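Local coordinates for protein Exo-1,5-alpha-l-arabinofuranobiosidase (Gibberella zeae, PDB 2YDT) that probably cleaves arabinobiose units from the ends of alpha-1,5-linked L-arabinan, acting as an exo-1,5-alpha-L-arabinofuranobiosidase, at residues 154-159 and 210-215; 201-206 and 225-230. One frame throughout, in Å; residues are numbered along the deposited sequence.

Contact 1: residues 154-159 and 210-215. With EDG (1,4-dideoxy-1,4-imino-L-arabinitol), chain B.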
ATOM      1  N   VAL A 154      -5.630   9.019 -11.368  1.00  6.58           N
ATOM      2  CA  VAL A 154      -5.778   8.571  -9.997  1.00  6.18           C
ATOM      3  C   VAL A 154      -4.922   7.334  -9.792  1.00  5.97           C
ATOM      4  O   VAL A 154      -4.628   6.590 -10.751  1.00  7.55           O
ATOM      5  CB  VAL A 154      -7.272   8.290  -9.664  1.00  6.66           C
ATOM      6  CG1 VAL A 154      -8.085   9.611  -9.757  1.00  7.45           C
ATOM      7  CG2 VAL A 154      -7.875   7.205 -10.580  1.00  7.40           C
ATOM      8  N   TRP A 155      -4.547   7.083  -8.537  1.00  6.31           N
ATOM      9  CA  TRP A 155      -3.603   6.004  -8.236  1.00  6.06           C
ATOM     10  C   TRP A 155      -3.743   5.463  -6.826  1.00  5.95           C
ATOM     11  O   TRP A 155      -4.200   6.144  -5.915  1.00  6.53           O
ATOM     12  CB  TRP A 155      -2.159   6.484  -8.286  1.00  6.65           C
ATOM     13  CG  TRP A 155      -1.716   7.543  -9.294  1.00  5.10           C
ATOM     14  CD1 TRP A 155      -1.709   8.923  -9.103  1.00  5.61           C
ATOM     15  CD2 TRP A 155      -1.038   7.317 -10.527  1.00  5.00           C
ATOM     16  NE1 TRP A 155      -1.111   9.530 -10.170  1.00  6.23           N
ATOM     17  CE2 TRP A 155      -0.663   8.577 -11.044  1.00  5.36           C
ATOM     18  CE3 TRP A 155      -0.719   6.168 -11.255  1.00  8.53           C
ATOM     19  CZ2 TRP A 155       0.091   8.701 -12.241  1.00  6.98           C
ATOM     20  CZ3 TRP A 155      -0.028   6.286 -12.444  1.00  6.70           C
ATOM     21  CH2 TRP A 155       0.365   7.543 -12.937  1.00  7.24           C
ATOM     22  N   GLU A 156      -3.247   4.253  -6.642  1.00  5.73           N
ATOM     23  CA  GLU A 156      -2.767   3.784  -5.319  1.00  6.22           C
ATOM     24  C   GLU A 156      -3.823   3.647  -4.224  1.00  6.30           C
ATOM     25  O   GLU A 156      -3.689   4.271  -3.140  1.00  5.69           O
ATOM     26  CB  GLU A 156      -1.587   4.671  -4.827  1.00  6.77           C
ATOM     27  CG  GLU A 156      -0.349   4.540  -5.752  1.00  5.98           C
ATOM     28  CD  GLU A 156       0.507   5.798  -5.953  1.00  6.59           C
ATOM     29  OE1 GLU A 156       0.172   6.887  -5.461  1.00  6.74           O
ATOM     30  OE2 GLU A 156       1.557   5.641  -6.635  1.00  6.74           O
ATOM     31  N   PRO A 157      -4.847   2.812  -4.459  1.00  5.82           N
ATOM     32  CA  PRO A 157      -5.867   2.614  -3.415  1.00  7.04           C
ATOM     33  C   PRO A 157      -5.374   1.970  -2.132  1.00  6.26           C
ATOM     34  O   PRO A 157      -4.545   1.050  -2.150  1.00  6.08           O
ATOM     35  CB  PRO A 157      -6.906   1.709  -4.080  1.00  6.33           C
ATOM     36  CG  PRO A 157      -6.077   0.925  -5.109  1.00  7.03           C
ATOM     37  CD  PRO A 157      -5.076   1.942  -5.630  1.00  5.42           C
ATOM     38  N   PHE A 158      -5.964   2.384  -1.020  1.00  6.73           N
ATOM     39  CA  PHE A 158      -5.740   1.759   0.281  1.00  6.99           C
ATOM     40  C   PHE A 158      -7.098   1.700   1.012  1.00  7.34           C
ATOM     41  O   PHE A 158      -7.811   2.697   1.095  1.00  6.50           O
ATOM     42  CB  PHE A 158      -4.702   2.507   1.140  1.00  7.51           C
ATOM     43  CG  PHE A 158      -4.358   1.784   2.420  1.00  7.13           C
ATOM     44  CD1 PHE A 158      -3.386   0.826   2.435  1.00  7.82           C
ATOM     45  CD2 PHE A 158      -5.047   2.056   3.607  1.00  6.81           C
ATOM     46  CE1 PHE A 158      -3.100   0.128   3.567  1.00  7.89           C
ATOM     47  CE2 PHE A 158      -4.781   1.370   4.753  1.00  7.06           C
ATOM     48  CZ  PHE A 158      -3.810   0.387   4.750  1.00  7.84           C
ATOM     49  N   LEU A 159      -7.445   0.523   1.529  1.00  7.31           N
ATOM     50  CA  LEU A 159      -8.766   0.287   2.157  0.70  7.76           C
ATOM     51  C   LEU A 159      -8.684   0.126   3.664  1.00  8.17           C
ATOM     52  O   LEU A 159      -7.816  -0.559   4.180  1.00  8.14           O
ATOM     53  CB  LEU A 159      -9.408  -0.988   1.571  0.70  7.96           C
ATOM     54  CG  LEU A 159      -9.864  -0.886   0.115  0.70 10.96           C
ATOM     55  CD1 LEU A 159      -9.987  -2.327  -0.491  0.70 12.14           C
ATOM     56  CD2 LEU A 159     -11.162  -0.123  -0.026  0.70 10.32           C
ATOM     57  N   PRO A 210       2.071  15.170  -2.619  1.00  7.64           N
ATOM     58  CA  PRO A 210       1.812  14.143  -1.609  1.00  7.25           C
ATOM     59  C   PRO A 210       1.188  12.939  -2.296  1.00  7.26           C
ATOM     60  O   PRO A 210       0.369  13.126  -3.193  1.00  7.90           O
ATOM     61  CB  PRO A 210       0.816  14.818  -0.648  1.00  7.49           C
ATOM     62  CG  PRO A 210       0.092  15.803  -1.540  1.00  7.39           C
ATOM     63  CD  PRO A 210       1.160  16.324  -2.482  1.00  6.62           C
ATOM     64  N   GLY A 211       1.615  11.754  -1.901  1.00  7.60           N
ATOM     65  CA  GLY A 211       1.211  10.522  -2.582  1.00  6.58           C
ATOM     66  C   GLY A 211       1.354   9.284  -1.711  1.00  6.63           C
ATOM     67  O   GLY A 211       2.052   9.260  -0.682  1.00  7.84           O
ATOM     68  N   MET A 212       0.681   8.228  -2.149  1.00  5.64           N
ATOM     69  CA  MET A 212       0.905   6.839  -1.655  1.00  6.41           C
ATOM     70  C   MET A 212       0.424   6.655  -0.177  1.00  6.75           C
ATOM     71  O   MET A 212       1.220   6.390   0.754  1.00  6.45           O
ATOM     72  CB  MET A 212       2.371   6.425  -1.849  1.00  6.50           C
ATOM     73  CG  MET A 212       2.867   6.764  -3.245  1.00  7.51           C
ATOM     74  SD  MET A 212       4.367   5.941  -3.759  1.00  7.91           S
ATOM     75  CE  MET A 212       3.707   4.271  -4.058  1.00  5.50           C
ATOM     76  N   PRO A 213      -0.892   6.794   0.055  1.00  6.38           N
ATOM     77  CA  PRO A 213      -1.418   6.810   1.436  1.00  6.10           C
ATOM     78  C   PRO A 213      -1.575   5.400   2.027  1.00  6.82           C
ATOM     79  O   PRO A 213      -2.115   4.506   1.352  1.00  7.66           O
ATOM     80  CB  PRO A 213      -2.772   7.487   1.298  1.00  7.23           C
ATOM     81  CG  PRO A 213      -3.225   7.010  -0.073  1.00  6.90           C
ATOM     82  CD  PRO A 213      -1.954   7.025  -0.938  1.00  6.20           C
ATOM     83  N   THR A 214      -1.131   5.210   3.275  1.00  6.89           N
ATOM     84  CA  THR A 214      -1.483   4.019   4.042  1.00  7.00           C
ATOM     85  C   THR A 214      -1.827   4.463   5.459  1.00  7.12           C
ATOM     86  O   THR A 214      -1.474   5.572   5.867  1.00  8.34           O
ATOM     87  CB  THR A 214      -0.408   2.924   4.049  1.00  6.72           C
ATOM     88  OG1 THR A 214       0.774   3.390   4.724  1.00  7.66           O
ATOM     89  CG2 THR A 214      -0.045   2.504   2.598  1.00  6.03           C
ATOM     90  N   VAL A 215      -2.581   3.616   6.164  1.00  7.93           N
ATOM     91  CA  VAL A 215      -3.195   4.002   7.434  1.00  7.77           C
ATOM     92  C   VAL A 215      -3.163   2.849   8.417  1.00  8.56           C
ATOM     93  O   VAL A 215      -3.314   1.683   8.048  1.00  7.96           O
ATOM     94  CB  VAL A 215      -4.678   4.475   7.213  1.00  7.22           C
ATOM     95  CG1 VAL A 215      -5.242   5.193   8.466  1.00  8.61           C
ATOM     96  CG2 VAL A 215      -4.782   5.368   5.942  1.00  8.77           C
TER
HETATM   97  O2' EDG B 500       1.675   9.050  -5.604  1.00  6.35           O
HETATM   98  C2' EDG B 500       2.602   9.172  -6.720  1.00  7.11           C
HETATM   99  C1' EDG B 500       3.788   8.254  -6.501  1.00  7.01           C
HETATM  100  N4' EDG B 500       3.680   7.228  -7.546  1.00  7.19           N
HETATM  101  C3' EDG B 500       1.983   8.774  -8.067  1.00  7.45           C
HETATM  102  O3' EDG B 500       1.714   9.889  -8.946  1.00  7.62           O
HETATM  103  C4' EDG B 500       3.039   7.849  -8.700  1.00  6.99           C
HETATM  104  C5' EDG B 500       2.518   6.851  -9.696  1.00  7.78           C
HETATM  105  O5' EDG B 500       3.642   6.292 -10.360  1.00  6.87           O
HETATM  106  O   HOH W   1      -1.830   3.534  -1.180  1.00  7.48           O
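Strands 154-159 and 210-215 run in the same direction, 11° apart, with a closest axial approach of 6.9 Å that sets Glu156 beside Met212 and Phe158 beside Thr214. No direct hydrogen bond joins them; instead, a single water donates to both Glu156 O and Pro213 O and so bridges two buried carbonyls. Farther along, Phe158 carries the apolar part of the contact: its ring lies across the backbone of the other strand, with Thr214 CA 3.9 Å from the ring centroid and only 9° off the normal, a CH-pi contact. CG anti to the backbone N (chi1 -174°) carries the ring there, and its CE2 also packs against Val215 CB. This is how the innermost strands of successive blades meet in a six-bladed beta-propeller, side by side around the axis but belonging to separate sheets. At the pocket end, the carboxyl group of Glu156 meets the bound iminosugar: OE1 accepts a 2.6 Å hydrogen bond from EDG O2' and is also hydrogen-bonded to Ser171 OG, while OE2 comes within 2.8 Å of EDG N4'. The unbranched Met212 side chain passes slantwise over the carboxyl group, CG 3.5 Å from Glu156 OE1, and its bend at chi3 brings CE near OE2. Gly211 suits its place because a beta carbon would collide with EDG O2'. The broad indole of Trp155 offers a face to the ligand, EDG C5' sitting 3.5 Å above its plane.

Contact 2: residues 201-206 and 225-230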
ATOM      1  N   THR A 201      -5.159  15.415   2.276  1.00  7.95           N
ATOM      2  CA  THR A 201      -3.887  16.123   2.415  1.00  8.10           C
ATOM      3  C   THR A 201      -3.625  16.806   1.089  1.00  9.36           C
ATOM      4  O   THR A 201      -3.710  16.196   0.027  1.00  8.58           O
ATOM      5  CB  THR A 201      -2.708  15.160   2.789  1.00  8.13           C
ATOM      6  OG1 THR A 201      -2.703  14.928   4.198  1.00  7.90           O
ATOM      7  CG2 THR A 201      -1.349  15.736   2.392  1.00  8.69           C
ATOM      8  N   LYS A 202      -3.343  18.103   1.148  1.00  9.02           N
ATOM      9  CA  LYS A 202      -3.019  18.883  -0.028  1.00  9.23           C
ATOM     10  C   LYS A 202      -2.180  20.083   0.379  1.00 10.43           C
ATOM     11  O   LYS A 202      -2.250  20.540   1.509  1.00 10.84           O
ATOM     12  CB  LYS A 202      -4.265  19.367  -0.759  1.00 10.51           C
ATOM     13  CG  LYS A 202      -5.164  20.288   0.031  1.00 11.76           C
ATOM     14  CD  LYS A 202      -6.511  20.426  -0.680  1.00 15.68           C
ATOM     15  CE  LYS A 202      -7.458  21.313   0.096  1.00 19.78           C
ATOM     16  NZ  LYS A 202      -8.765  21.340  -0.603  1.00 22.17           N
ATOM     17  N   TYR A 203      -1.391  20.583  -0.557  1.00  9.21           N
ATOM     18  CA  TYR A 203      -0.424  21.643  -0.303  1.00  9.64           C
ATOM     19  C   TYR A 203      -0.580  22.798  -1.297  1.00 10.59           C
ATOM     20  O   TYR A 203      -0.771  22.605  -2.460  1.00 10.64           O
ATOM     21  CB  TYR A 203       0.993  21.067  -0.319  1.00  8.65           C
ATOM     22  CG  TYR A 203       1.259  20.208   0.891  1.00  8.78           C
ATOM     23  CD1 TYR A 203       1.580  20.755   2.128  1.00  9.64           C
ATOM     24  CD2 TYR A 203       1.112  18.823   0.842  1.00  9.10           C
ATOM     25  CE1 TYR A 203       1.784  19.975   3.223  1.00  8.92           C
ATOM     26  CE2 TYR A 203       1.298  18.041   1.940  1.00  9.60           C
ATOM     27  CZ  TYR A 203       1.650  18.605   3.158  1.00  8.53           C
ATOM     28  OH  TYR A 203       1.818  17.845   4.287  1.00  9.86           O
ATOM     29  N   ALA A 204      -0.488  24.018  -0.780  1.00 10.70           N
ATOM     30  CA  ALA A 204      -0.637  25.249  -1.547  1.00 10.53           C
ATOM     31  C   ALA A 204       0.371  25.423  -2.683  1.00 11.01           C
ATOM     32  O   ALA A 204       0.039  26.019  -3.728  1.00 12.41           O
ATOM     33  CB  ALA A 204      -0.517  26.462  -0.566  1.00 11.31           C
ATOM     34  N   ASN A 205       1.580  24.915  -2.489  0.50 10.92           N
ATOM     35  CA  ASN A 205       2.564  24.866  -3.574  0.50 11.52           C
ATOM     36  C   ASN A 205       2.078  23.888  -4.648  0.50 11.18           C
ATOM     37  O   ASN A 205       1.970  22.676  -4.380  0.50 11.55           O
ATOM     38  CB  ASN A 205       3.947  24.463  -3.066  0.50 11.00           C
ATOM     39  CG  ASN A 205       5.015  24.532  -4.164  0.50 12.59           C
ATOM     40  OD1 ASN A 205       4.803  24.047  -5.270  0.50 14.32           O
ATOM     41  ND2 ASN A 205       6.173  25.110  -3.848  0.50  9.55           N
ATOM     42  N   TYR A 206       1.801  24.413  -5.841  1.00 11.70           N
ATOM     43  CA  TYR A 206       1.219  23.628  -6.933  1.00 11.23           C
ATOM     44  C   TYR A 206       2.056  22.384  -7.182  1.00 11.43           C
ATOM     45  O   TYR A 206       1.521  21.299  -7.477  1.00  9.92           O
ATOM     46  CB  TYR A 206       1.151  24.419  -8.243  1.00 11.55           C
ATOM     47  CG  TYR A 206       0.672  23.562  -9.355  1.00  9.43           C
ATOM     48  CD1 TYR A 206      -0.683  23.313  -9.528  1.00  9.37           C
ATOM     49  CD2 TYR A 206       1.564  22.945 -10.216  1.00 10.02           C
ATOM     50  CE1 TYR A 206      -1.126  22.452 -10.508  1.00 11.14           C
ATOM     51  CE2 TYR A 206       1.121  22.148 -11.210  1.00 10.39           C
ATOM     52  CZ  TYR A 206      -0.209  21.882 -11.356  1.00 10.33           C
ATOM     53  OH  TYR A 206      -0.630  21.030 -12.353  1.00 13.80           O
ATOM     54  N   TYR A 225      -1.819   8.264   9.574  1.00  8.39           N
ATOM     55  CA  TYR A 225      -1.883   8.391   8.115  1.00  7.18           C
ATOM     56  C   TYR A 225      -0.494   8.709   7.624  1.00  8.32           C
ATOM     57  O   TYR A 225       0.049   9.761   7.983  1.00  8.43           O
ATOM     58  CB  TYR A 225      -2.824   9.537   7.803  1.00  8.06           C
ATOM     59  CG  TYR A 225      -3.078   9.874   6.341  1.00  7.07           C
ATOM     60  CD1 TYR A 225      -3.967   9.110   5.615  1.00  7.10           C
ATOM     61  CD2 TYR A 225      -2.463  10.931   5.729  1.00  7.58           C
ATOM     62  CE1 TYR A 225      -4.240   9.409   4.267  1.00  6.57           C
ATOM     63  CE2 TYR A 225      -2.726  11.269   4.390  1.00  7.20           C
ATOM     64  CZ  TYR A 225      -3.624  10.485   3.676  1.00  7.89           C
ATOM     65  OH  TYR A 225      -3.871  10.812   2.362  1.00  8.10           O
ATOM     66  N   VAL A 226       0.041   7.874   6.723  1.00  7.23           N
ATOM     67  CA  VAL A 226       1.406   7.988   6.257  1.00  8.00           C
ATOM     68  C   VAL A 226       1.433   8.168   4.749  1.00  7.41           C
ATOM     69  O   VAL A 226       0.595   7.579   4.022  1.00  8.45           O
ATOM     70  CB  VAL A 226       2.227   6.740   6.703  1.00  7.50           C
ATOM     71  CG1 VAL A 226       3.665   6.794   6.167  1.00  7.10           C
ATOM     72  CG2 VAL A 226       2.234   6.663   8.284  1.00  7.95           C
ATOM     73  N   TYR A 227       2.366   8.987   4.271  1.00  7.96           N
ATOM     74  CA  TYR A 227       2.475   9.301   2.867  1.00  6.69           C
ATOM     75  C   TYR A 227       3.849   9.786   2.505  1.00  7.85           C
ATOM     76  O   TYR A 227       4.608  10.167   3.397  1.00  8.05           O
ATOM     77  CB  TYR A 227       1.439  10.333   2.401  1.00  7.66           C
ATOM     78  CG  TYR A 227       1.427  11.651   3.149  1.00  7.17           C
ATOM     79  CD1 TYR A 227       2.004  12.791   2.619  1.00  8.48           C
ATOM     80  CD2 TYR A 227       0.845  11.747   4.385  1.00  6.67           C
ATOM     81  CE1 TYR A 227       1.995  14.014   3.338  1.00  7.31           C
ATOM     82  CE2 TYR A 227       0.850  12.948   5.096  1.00  8.61           C
ATOM     83  CZ  TYR A 227       1.379  14.073   4.549  1.00  8.42           C
ATOM     84  OH  TYR A 227       1.359  15.264   5.246  1.00  8.86           O
ATOM     85  N   GLU A 228       4.156   9.768   1.210  1.00  6.75           N
ATOM     86  CA  GLU A 228       5.377  10.478   0.736  1.00  6.39           C
ATOM     87  C   GLU A 228       4.979  11.906   0.358  1.00  7.71           C
ATOM     88  O   GLU A 228       4.015  12.142  -0.384  1.00  8.23           O
ATOM     89  CB  GLU A 228       6.064   9.731  -0.409  1.00  6.25           C
ATOM     90  CG  GLU A 228       5.289   9.704  -1.731  1.00  7.28           C
ATOM     91  CD  GLU A 228       6.104   9.126  -2.927  1.00  8.26           C
ATOM     92  OE1 GLU A 228       7.157   8.481  -2.676  1.00  8.73           O
ATOM     93  OE2 GLU A 228       5.696   9.325  -4.094  1.00  8.54           O
ATOM     94  N   TYR A 229       5.720  12.885   0.876  1.00  8.04           N
ATOM     95  CA  TYR A 229       5.457  14.274   0.618  1.00  8.28           C
ATOM     96  C   TYR A 229       6.365  14.798  -0.491  1.00  9.00           C
ATOM     97  O   TYR A 229       7.431  15.379  -0.255  1.00  8.44           O
ATOM     98  CB  TYR A 229       5.575  15.052   1.939  1.00  8.53           C
ATOM     99  CG  TYR A 229       5.363  16.556   1.888  1.00  8.26           C
ATOM    100  CD1 TYR A 229       5.040  17.250   0.711  1.00  8.01           C
ATOM    101  CD2 TYR A 229       5.540  17.297   3.048  1.00 11.35           C
ATOM    102  CE1 TYR A 229       4.903  18.637   0.709  1.00 10.84           C
ATOM    103  CE2 TYR A 229       5.402  18.660   3.036  1.00  9.34           C
ATOM    104  CZ  TYR A 229       5.092  19.317   1.882  1.00  9.42           C
ATOM    105  OH  TYR A 229       5.038  20.712   1.923  1.00 11.22           O
ATOM    106  N   GLY A 230       5.975  14.516  -1.738  1.00  8.50           N
ATOM    107  CA  GLY A 230       6.684  15.046  -2.898  1.00  8.69           C
ATOM    108  C   GLY A 230       6.759  16.572  -2.821  1.00  9.68           C
ATOM    109  O   GLY A 230       5.739  17.222  -2.652  1.00  9.84           O
TER
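One face of the Tyr203 ring is covered by Tyr229, whose CZ lies over its centre, while the hydroxyl of Tyr227 meets its edge in the ring plane. The two stacked rings are nearly parallel, 10° apart with centroids separated by 4.0 Å, and Tyr203 CZ falls toward the rim of the Tyr229 face, as in an offset stack. Tyr246 meets Tyr229 edge-to-face. Tyr227 reaches Tyr203 tip to tip, and the OH atoms of Tyr203 and Tyr227 share a hydrogen bond of 2.8 Å, each lying at the edge of the other's ring. Arg248 binds both phenols, NH2 to Tyr203 and NE to Tyr227, and His261 ND1 also bonds to the Tyr203 hydroxyl, so this polar cluster is well satisfied. Tyrosine suits these positions because its ring supplies a flat apolar surface and its tip a polar atom.

Deeper in, the small branched Thr201 meets Tyr227 tip to tip. Its CG2 stands anti to the backbone N and makes an off-centre CH-pi contact, 4.2 Å from the Tyr227 ring centroid, while OG1 approaches Tyr225 CE2 at 3.7 Å. The nearest CA atoms, those of Thr201 and Tyr227, are 9.3 Å apart, and side chains span the gap. In this beta-propeller the end of one blade's outermost strand, with the link that follows, thus packs against the second strand of the next blade.

In the fold
From the N terminus, the chain first supplies strand 11-17, which completes a sheet with three strands near the C terminus and so closes the propeller ring. After two further blades, strand 154-162, which holds segment 154-159, starts a blade that ends at strand 198-201. Contact 1 closes the loop over that whole blade, bringing its inner strand beside the inner strand of the next one. Contact 2 starts within this span, where the chain leaves the blade, and ends past strand 209-217, so the two contacts cross rather than nest. They meet directly in the blade of strands 209-217 and 223-230, where Gly211 N probably bonds to Glu228 O and Thr214 O to Val226 N. Together they tie neighbouring blades near the ligand pocket and farther out.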